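Local structure of gingipain R2 Pro-Domain (Porphyromonas gingivalis, 4IEF) at residues P50-G55 with F151-Y156; V96-S101 with Q120-D125; R142-Q147 with D197-V202. The protein is the pro-domain of the Arg-specific cysteine protease gingipain R2 and probably holds the enzyme in a latent, correctly folded form until it is removed. All coordinates share one frame; numbering follows the deposited sequence.

Contact 1. Residues P50-G55 with F151-Y156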
loop_
_atom_site.group_PDB
_atom_site.type_symbol
_atom_site.label_atom_id
_atom_site.label_comp_id
_atom_site.label_asym_id
_atom_site.label_seq_id
_atom_site.Cartn_x
_atom_site.Cartn_y
_atom_site.Cartn_z
ATOM N N PRO A 50 4.961 -17.701 -22.095
ATOM C CA PRO A 50 6.001 -18.074 -21.124
ATOM C C PRO A 50 5.752 -17.460 -19.746
ATOM O O PRO A 50 5.261 -16.339 -19.650
ATOM C CB PRO A 50 7.293 -17.527 -21.748
ATOM C CG PRO A 50 6.898 -16.912 -23.071
ATOM C CD PRO A 50 5.437 -16.641 -23.004
ATOM N N THR A 51 6.071 -18.220 -18.681
ATOM C CA THR A 51 5.960 -17.794 -17.283
ATOM C C THR A 51 7.148 -18.309 -16.492
ATOM O O THR A 51 7.608 -19.421 -16.743
ATOM C CB THR A 51 4.643 -18.265 -16.616
ATOM O OG1 THR A 51 4.455 -19.662 -16.830
ATOM C CG2 THR A 51 3.424 -17.480 -17.071
ATOM N N PHE A 52 7.646 -17.506 -15.537
ATOM C CA PHE A 52 8.729 -17.896 -14.635
ATOM C C PHE A 52 8.553 -17.155 -13.314
ATOM O O PHE A 52 7.871 -16.127 -13.278
ATOM C CB PHE A 52 10.135 -17.685 -15.249
ATOM C CG PHE A 52 10.560 -16.275 -15.611
ATOM C CD1 PHE A 52 11.128 -15.433 -14.657
ATOM C CD2 PHE A 52 10.484 -15.825 -16.926
ATOM C CE1 PHE A 52 11.557 -14.144 -14.999
ATOM C CE2 PHE A 52 10.912 -14.532 -17.266
ATOM C CZ PHE A 52 11.433 -13.697 -16.297
ATOM N N THR A 53 9.143 -17.684 -12.227
ATOM C CA THR A 53 9.061 -17.091 -10.884
ATOM C C THR A 53 9.516 -15.618 -10.920
ATOM O O THR A 53 10.608 -15.312 -11.414
ATOM C CB THR A 53 9.872 -17.909 -9.868
ATOM O OG1 THR A 53 9.658 -19.302 -10.105
ATOM C CG2 THR A 53 9.513 -17.567 -8.430
ATOM N N GLU A 54 8.624 -14.719 -10.447
ATOM C CA GLU A 54 8.784 -13.259 -10.367
ATOM C C GLU A 54 8.826 -12.605 -11.778
ATOM O O GLU A 54 9.150 -11.418 -11.906
ATOM C CB GLU A 54 10.028 -12.889 -9.532
ATOM C CG GLU A 54 9.891 -11.623 -8.713
ATOM C CD GLU A 54 11.156 -11.185 -8.001
ATOM O OE1 GLU A 54 11.953 -12.061 -7.593
ATOM O OE2 GLU A 54 11.342 -9.959 -7.837
ATOM N N GLY A 55 8.447 -13.373 -12.805
ATOM C CA GLY A 55 8.368 -12.898 -14.179
ATOM C C GLY A 55 7.114 -12.080 -14.398
ATOM O O GLY A 55 6.032 -12.482 -13.961
ATOM N N PHE A 151 15.781 -7.521 -15.925
ATOM C CA PHE A 151 16.365 -8.645 -16.650
ATOM C C PHE A 151 15.363 -9.123 -17.670
ATOM O O PHE A 151 14.211 -9.344 -17.304
ATOM C CB PHE A 151 16.725 -9.794 -15.697
ATOM C CG PHE A 151 17.781 -9.488 -14.668
ATOM C CD1 PHE A 151 17.428 -9.095 -13.382
ATOM C CD2 PHE A 151 19.133 -9.622 -14.976
ATOM C CE1 PHE A 151 18.410 -8.841 -12.418
ATOM C CE2 PHE A 151 20.110 -9.370 -14.016
ATOM C CZ PHE A 151 19.742 -8.981 -12.743
ATOM N N ALA A 152 15.768 -9.253 -18.941
ATOM C CA ALA A 152 14.915 -9.774 -20.011
ATOM C C ALA A 152 15.547 -11.103 -20.483
ATOM O O ALA A 152 16.346 -11.115 -21.424
ATOM C CB ALA A 152 14.775 -8.755 -21.140
ATOM N N PRO A 153 15.275 -12.224 -19.765
ATOM C CA PRO A 153 15.947 -13.491 -20.095
ATOM C C PRO A 153 15.303 -14.288 -21.231
ATOM O O PRO A 153 15.756 -15.400 -21.527
ATOM C CB PRO A 153 15.860 -14.268 -18.785
ATOM C CG PRO A 153 14.580 -13.814 -18.179
ATOM C CD PRO A 153 14.387 -12.387 -18.590
ATOM N N LEU A 154 14.252 -13.741 -21.851
ATOM C CA LEU A 154 13.577 -14.405 -22.953
ATOM C C LEU A 154 13.636 -13.499 -24.188
ATOM O O LEU A 154 13.009 -12.439 -24.226
ATOM C CB LEU A 154 12.132 -14.795 -22.571
ATOM C CG LEU A 154 11.976 -15.774 -21.390
ATOM C CD1 LEU A 154 10.546 -15.866 -20.953
ATOM C CD2 LEU A 154 12.504 -17.170 -21.733
ATOM N N GLN A 155 14.470 -13.899 -25.156
ATOM C CA GLN A 155 14.697 -13.178 -26.409
ATOM C C GLN A 155 14.145 -14.035 -27.549
ATOM O O GLN A 155 14.488 -15.210 -27.657
ATOM C CB GLN A 155 16.185 -12.838 -26.593
ATOM C CG GLN A 155 16.803 -12.028 -25.439
ATOM C CD GLN A 155 16.379 -10.578 -25.372
ATOM O OE1 GLN A 155 16.257 -9.887 -26.388
ATOM N NE2 GLN A 155 16.201 -10.066 -24.159
ATOM N N TYR A 156 13.230 -13.475 -28.347
ATOM C CA TYR A 156 12.550 -14.235 -29.388
ATOM C C TYR A 156 12.562 -13.535 -30.727
ATOM O O TYR A 156 12.167 -12.368 -30.840
ATOM C CB TYR A 156 11.095 -14.520 -28.946
ATOM C CG TYR A 156 10.225 -15.256 -29.946
ATOM C CD1 TYR A 156 10.437 -16.603 -30.227
ATOM C CD2 TYR A 156 9.140 -14.628 -30.551
ATOM C CE1 TYR A 156 9.620 -17.293 -31.122
ATOM C CE2 TYR A 156 8.312 -15.308 -31.444
ATOM C CZ TYR A 156 8.555 -16.641 -31.725
ATOM O OH TYR A 156 7.733 -17.311 -32.602
#
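F52 and L154 carry most of this buried contact, with P153 and P50 filling in around them. It joins two antiparallel sheets of an all-beta domain. P50 and T51 end strand 45-51, the second strand of a two-stranded hairpin. F52 to G55 then form a type II beta turn, closed by G55 N to F52 O at 2.9 Å. The other side is strand 144-157 of the large sheet, at the point where its course is interrupted before L154. No hydrogen bond crosses between the two segments, so the joint is purely apolar.

The F52 ring is approached in two ways. L154 CD1 lies at the ring edge, near its plane, and is 3.9 Å from F52 CE2. P153 comes from the opposite direction to F52 and meets the ring obliquely, with P153 CG 3.7 Å from F52 CZ. F52 CG sits between the backbone N and the carbonyl carbon (chi1 62°), which turns the ring toward strand 144-157. G55 CA covers part of one ring face, 3.5 Å above the plane and offset toward the rim. The turn therefore folds back over its own first residue.

Beyond the two segments, F52 also rests on M32 and L69, and P153 on F30. E54, at the turn, makes salt bridges with R71 and with a basic side chain of another protein chain.

One methyl of L154 bridges the strand end and the turn. Besides meeting the edge of the F52 ring, L154 CD1 touches P50 CB at 3.7 Å.

Contact 2. Residues V96-S101 with Q120-D125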
loop_
_atom_site.group_PDB
_atom_site.type_symbol
_atom_site.label_atom_id
_atom_site.label_comp_id
_atom_site.label_asym_id
_atom_site.label_seq_id
_atom_site.Cartn_x
_atom_site.Cartn_y
_atom_site.Cartn_z
ATOM N N VAL A 96 9.489 -22.430 -32.137
ATOM C CA VAL A 96 8.605 -22.050 -31.046
ATOM C C VAL A 96 7.747 -20.886 -31.510
ATOM O O VAL A 96 8.264 -19.933 -32.095
ATOM C CB VAL A 96 9.402 -21.690 -29.755
ATOM C CG1 VAL A 96 8.471 -21.341 -28.599
ATOM C CG2 VAL A 96 10.341 -22.818 -29.353
ATOM N N LEU A 97 6.441 -20.966 -31.257
ATOM C CA LEU A 97 5.539 -19.863 -31.552
ATOM C C LEU A 97 5.179 -19.213 -30.223
ATOM O O LEU A 97 4.480 -19.826 -29.413
ATOM C CB LEU A 97 4.295 -20.320 -32.344
ATOM C CG LEU A 97 3.205 -19.261 -32.606
ATOM C CD1 LEU A 97 3.699 -18.158 -33.535
ATOM C CD2 LEU A 97 1.954 -19.898 -33.173
ATOM N N ILE A 98 5.740 -18.018 -29.957
ATOM C CA ILE A 98 5.474 -17.255 -28.734
ATOM C C ILE A 98 4.241 -16.401 -28.987
ATOM O O ILE A 98 4.149 -15.747 -30.031
ATOM C CB ILE A 98 6.703 -16.416 -28.272
ATOM C CG1 ILE A 98 7.892 -17.322 -27.847
ATOM C CG2 ILE A 98 6.354 -15.377 -27.175
ATOM C CD1 ILE A 98 7.716 -18.224 -26.576
ATOM N N ALA A 99 3.285 -16.429 -28.033
ATOM C CA ALA A 99 2.031 -15.683 -28.096
ATOM C C ALA A 99 2.262 -14.163 -28.087
ATOM O O ALA A 99 3.165 -13.691 -27.392
ATOM C CB ALA A 99 1.138 -16.079 -26.935
ATOM N N PRO A 100 1.454 -13.382 -28.846
ATOM C CA PRO A 100 1.633 -11.925 -28.835
ATOM C C PRO A 100 0.970 -11.298 -27.609
ATOM O O PRO A 100 -0.032 -11.811 -27.103
ATOM C CB PRO A 100 0.966 -11.488 -30.139
ATOM C CG PRO A 100 -0.094 -12.500 -30.367
ATOM C CD PRO A 100 0.327 -13.781 -29.714
ATOM N N SER A 101 1.535 -10.194 -27.121
ATOM C CA SER A 101 0.995 -9.523 -25.945
ATOM C C SER A 101 -0.342 -8.850 -26.229
ATOM O O SER A 101 -0.552 -8.304 -27.312
ATOM C CB SER A 101 1.984 -8.505 -25.402
ATOM O OG SER A 101 1.503 -7.917 -24.206
ATOM N N GLN A 120 2.908 -6.041 -36.374
ATOM C CA GLN A 120 3.872 -5.974 -37.475
ATOM C C GLN A 120 5.268 -6.468 -37.057
ATOM O O GLN A 120 6.035 -6.915 -37.914
ATOM C CB GLN A 120 3.957 -4.536 -38.020
ATOM C CG GLN A 120 3.683 -4.425 -39.528
ATOM C CD GLN A 120 4.783 -5.023 -40.388
ATOM O OE1 GLN A 120 4.572 -5.993 -41.128
ATOM N NE2 GLN A 120 5.969 -4.428 -40.356
ATOM N N SER A 121 5.580 -6.412 -35.737
ATOM C CA SER A 121 6.841 -6.861 -35.149
ATOM C C SER A 121 7.132 -8.351 -35.457
ATOM O O SER A 121 8.300 -8.752 -35.447
ATOM C CB SER A 121 6.822 -6.629 -33.640
ATOM O OG SER A 121 5.784 -7.344 -32.991
ATOM N N TYR A 122 6.071 -9.151 -35.763
ATOM C CA TYR A 122 6.158 -10.583 -36.093
ATOM C C TYR A 122 6.669 -10.846 -37.533
ATOM O O TYR A 122 6.868 -12.005 -37.913
ATOM C CB TYR A 122 4.819 -11.299 -35.843
ATOM C CG TYR A 122 4.706 -11.808 -34.422
ATOM C CD1 TYR A 122 4.312 -10.961 -33.389
ATOM C CD2 TYR A 122 5.073 -13.112 -34.095
ATOM C CE1 TYR A 122 4.277 -11.402 -32.067
ATOM C CE2 TYR A 122 5.041 -13.563 -32.776
ATOM C CZ TYR A 122 4.628 -12.707 -31.768
ATOM O OH TYR A 122 4.557 -13.143 -30.474
ATOM N N ASN A 123 6.924 -9.781 -38.307
ATOM C CA ASN A 123 7.482 -9.884 -39.657
ATOM C C ASN A 123 8.940 -9.383 -39.677
ATOM O O ASN A 123 9.585 -9.434 -40.722
ATOM C CB ASN A 123 6.620 -9.100 -40.666
ATOM C CG ASN A 123 5.174 -9.546 -40.754
ATOM O OD1 ASN A 123 4.831 -10.577 -41.349
ATOM N ND2 ASN A 123 4.281 -8.736 -40.224
ATOM N N GLU A 124 9.465 -8.937 -38.513
ATOM C CA GLU A 124 10.819 -8.393 -38.361
ATOM C C GLU A 124 11.818 -9.480 -37.941
ATOM O O GLU A 124 11.635 -10.128 -36.906
ATOM C CB GLU A 124 10.819 -7.230 -37.350
ATOM C CG GLU A 124 10.152 -5.970 -37.876
ATOM C CD GLU A 124 9.625 -5.006 -36.831
ATOM O OE1 GLU A 124 8.497 -4.495 -37.020
ATOM O OE2 GLU A 124 10.339 -4.746 -35.836
ATOM N N ASP A 125 12.854 -9.694 -38.771
ATOM C CA ASP A 125 13.892 -10.699 -38.546
ATOM C C ASP A 125 14.984 -10.153 -37.603
ATOM O O ASP A 125 16.061 -9.740 -38.044
ATOM C CB ASP A 125 14.485 -11.179 -39.886
ATOM C CG ASP A 125 15.430 -12.373 -39.815
ATOM O OD1 ASP A 125 15.481 -13.041 -38.750
ATOM O OD2 ASP A 125 16.088 -12.667 -40.834
#
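This is a loop-to-loop contact in which the side chain of Y122 reaches across to the backbone at I98 to P100. Both segments belong to the long irregular connection between strands 79-93 and 133-141. The Y122 hydroxyl donates to I98 O, with Y122 OH 2.7 Å from that oxygen. The hydroxyl approaches from well above the carbonyl plane, 49° out of it. I98 O lies at the edge of the Y122 ring, near its plane.

Y122 sits in a 3-10 turn covering residues 120-123. N123 N bonds to Q120 O at 3.0 Å, and N123 ND2 adds a weak bond to the same oxygen. The other segment has no regular structure of its own but runs beside strand 45-51, where the backbones of L97 and A99 bond to Q48. Y122 thus ties the 3-10 turn to a chain already fixed along the small hairpin sheet.

P100 supplies the apolar part of the contact. Its CB meets the Y122 ring obliquely, 3.8 Å from Y122 CE1. Y118 packs edge-to-face with Y122 and also touches P100 and L97, while P64 touches the Y122 side chain as well.

Contact 3. Residues R142-Q147 with D197-V202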
loop_
_atom_site.group_PDB
_atom_site.type_symbol
_atom_site.label_atom_id
_atom_site.label_comp_id
_atom_site.label_asym_id
_atom_site.label_seq_id
_atom_site.Cartn_x
_atom_site.Cartn_y
_atom_site.Cartn_z
ATOM N N ARG A 142 12.159 9.238 -0.232
ATOM C CA ARG A 142 12.491 10.054 0.938
ATOM C C ARG A 142 13.959 10.543 0.866
ATOM O O ARG A 142 14.215 11.549 0.205
ATOM C CB ARG A 142 12.166 9.326 2.258
ATOM C CG ARG A 142 12.092 10.267 3.444
ATOM C CD ARG A 142 11.204 9.767 4.548
ATOM N NE ARG A 142 10.932 10.838 5.505
ATOM C CZ ARG A 142 9.728 11.334 5.775
ATOM N NH1 ARG A 142 8.645 10.826 5.196
ATOM N NH2 ARG A 142 9.592 12.317 6.650
ATOM N N ASP A 143 14.903 9.836 1.513
ATOM C CA ASP A 143 16.315 10.227 1.552
ATOM C C ASP A 143 17.213 9.322 0.686
ATOM O O ASP A 143 18.432 9.508 0.686
ATOM C CB ASP A 143 16.826 10.227 3.010
ATOM C CG ASP A 143 16.096 11.187 3.932
ATOM O OD1 ASP A 143 15.518 10.718 4.938
ATOM O OD2 ASP A 143 16.110 12.402 3.654
ATOM N N VAL A 144 16.621 8.363 -0.056
ATOM C CA VAL A 144 17.405 7.434 -0.877
ATOM C C VAL A 144 16.991 7.525 -2.358
ATOM O O VAL A 144 15.800 7.444 -2.678
ATOM C CB VAL A 144 17.324 5.964 -0.357
ATOM C CG1 VAL A 144 18.174 5.031 -1.220
ATOM C CG2 VAL A 144 17.761 5.860 1.105
ATOM N N ARG A 145 17.990 7.693 -3.253
ATOM C CA ARG A 145 17.788 7.703 -4.700
ATOM C C ARG A 145 17.865 6.254 -5.154
ATOM O O ARG A 145 18.841 5.565 -4.860
ATOM C CB ARG A 145 18.809 8.606 -5.435
ATOM C CG ARG A 145 18.482 8.820 -6.924
ATOM C CD ARG A 145 19.319 9.918 -7.543
ATOM N NE ARG A 145 19.158 10.018 -8.999
ATOM C CZ ARG A 145 19.993 9.492 -9.894
ATOM N NH1 ARG A 145 21.040 8.779 -9.499
ATOM N NH2 ARG A 145 19.777 9.663 -11.190
ATOM N N GLY A 146 16.804 5.788 -5.793
ATOM C CA GLY A 146 16.708 4.415 -6.265
ATOM C C GLY A 146 16.563 4.293 -7.765
ATOM O O GLY A 146 16.215 5.264 -8.452
ATOM N N GLN A 147 16.835 3.088 -8.274
ATOM C CA GLN A 147 16.700 2.751 -9.687
ATOM C C GLN A 147 16.432 1.249 -9.828
ATOM O O GLN A 147 17.048 0.436 -9.132
ATOM C CB GLN A 147 17.924 3.189 -10.507
ATOM C CG GLN A 147 17.573 3.403 -11.980
ATOM C CD GLN A 147 18.576 4.204 -12.767
ATOM O OE1 GLN A 147 19.613 4.627 -12.263
ATOM N NE2 GLN A 147 18.279 4.434 -14.036
ATOM N N ASP A 197 13.544 0.644 7.641
ATOM C CA ASP A 197 13.003 -0.682 7.340
ATOM C C ASP A 197 12.324 -0.723 5.961
ATOM O O ASP A 197 12.257 -1.795 5.352
ATOM C CB ASP A 197 12.027 -1.141 8.425
ATOM C CG ASP A 197 12.104 -2.633 8.659
ATOM O OD1 ASP A 197 13.031 -3.074 9.378
ATOM O OD2 ASP A 197 11.257 -3.362 8.108
ATOM N N ILE A 198 11.835 0.436 5.470
ATOM C CA ILE A 198 11.225 0.557 4.141
ATOM C C ILE A 198 12.351 0.409 3.100
ATOM O O ILE A 198 12.191 -0.350 2.146
ATOM C CB ILE A 198 10.422 1.890 3.999
ATOM C CG1 ILE A 198 9.126 1.838 4.838
ATOM C CG2 ILE A 198 10.119 2.237 2.531
ATOM C CD1 ILE A 198 8.565 3.179 5.228
ATOM N N TYR A 199 13.497 1.098 3.322
ATOM C CA TYR A 199 14.666 1.044 2.440
ATOM C C TYR A 199 15.216 -0.379 2.327
ATOM O O TYR A 199 15.595 -0.805 1.234
ATOM C CB TYR A 199 15.787 1.975 2.939
ATOM C CG TYR A 199 15.450 3.443 3.088
ATOM C CD1 TYR A 199 16.023 4.207 4.099
ATOM C CD2 TYR A 199 14.630 4.090 2.166
ATOM C CE1 TYR A 199 15.744 5.565 4.226
ATOM C CE2 TYR A 199 14.333 5.446 2.289
ATOM C CZ TYR A 199 14.905 6.183 3.313
ATOM O OH TYR A 199 14.647 7.524 3.434
ATOM N N LYS A 200 15.249 -1.111 3.464
ATOM C CA LYS A 200 15.748 -2.485 3.557
ATOM C C LYS A 200 14.891 -3.455 2.741
ATOM O O LYS A 200 15.436 -4.366 2.118
ATOM C CB LYS A 200 15.806 -2.944 5.023
ATOM C CG LYS A 200 16.926 -2.303 5.828
ATOM C CD LYS A 200 16.991 -2.849 7.247
ATOM C CE LYS A 200 18.064 -2.174 8.077
ATOM N NZ LYS A 200 19.442 -2.597 7.698
ATOM N N SER A 201 13.559 -3.247 2.733
ATOM C CA SER A 201 12.609 -4.096 2.013
ATOM C C SER A 201 12.480 -3.719 0.533
ATOM O O SER A 201 12.233 -4.603 -0.281
ATOM C CB SER A 201 11.238 -4.054 2.679
ATOM O OG SER A 201 10.738 -2.730 2.763
ATOM N N VAL A 202 12.621 -2.428 0.185
ATOM C CA VAL A 202 12.516 -1.960 -1.201
ATOM C C VAL A 202 13.830 -2.268 -1.951
ATOM O O VAL A 202 13.781 -2.863 -3.023
ATOM C CB VAL A 202 12.123 -0.451 -1.276
ATOM C CG1 VAL A 202 12.361 0.136 -2.665
ATOM C CG2 VAL A 202 10.673 -0.234 -0.858
#
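The Y199 ring has V144 CG2 on one face and R142 CB at its edge, near the ring plane. The V144 methyl is almost exactly centred: CG2 is 3.5 Å from the centroid of the Y199 ring and 6° off the normal, a CH-pi contact. V144 CG2 points there because it is anti to the carbonyl carbon, while CG1 is anti to the backbone N (chi1 -179°). R142 CB lies 3.3 Å from Y199 OH.

The hydroxyl accepts one hydrogen bond from the backbone across the contact. D143 N donates to Y199 OH at 3.0 Å, with an N-H...O angle of 158°. This bond ties the end of the tyrosine to the loop just before strand 144-157. The ring of Y206 meets that of Y199 with the planes at about 50°, and F203 packs on V144.

The guanidinium of R142 leads away from the helix. Its NH2 bonds to the backbone of another protein chain, while R142 N bonds to an acidic side chain there. On the helix, D197 pairs with a basic side chain of another protein chain.

The arrangement is a short C-terminal helix, 196-202, packed by its tyrosine on the start of a sheet strand. R142, which touches Y199 through CB, lies in the loop before that strand and is bound by another protein chain, as might be expected if this loop faces the protease.

From the N terminus, the chain enters contact 1 at 50-55, which joins the small hairpin to the large sheet. It then runs through strands 69-74 and 79-93 to contact 2, which ties together two parts of the connection between strands 79-93 and 133-141. Its 18-residue loop is nested inside the 95-residue loop closed by contact 1. The two contacts touch: Y156 OH probably bonds to V96 O, and P50 packs on I98. Next comes 142-147, so contact 3 opens before contact 1 closes at 151-156, and the two cross. Both use strand 144-157. Contact 3 joins the start of that strand to helix 196-202, on the opposite side of the chain's centre from contact 2.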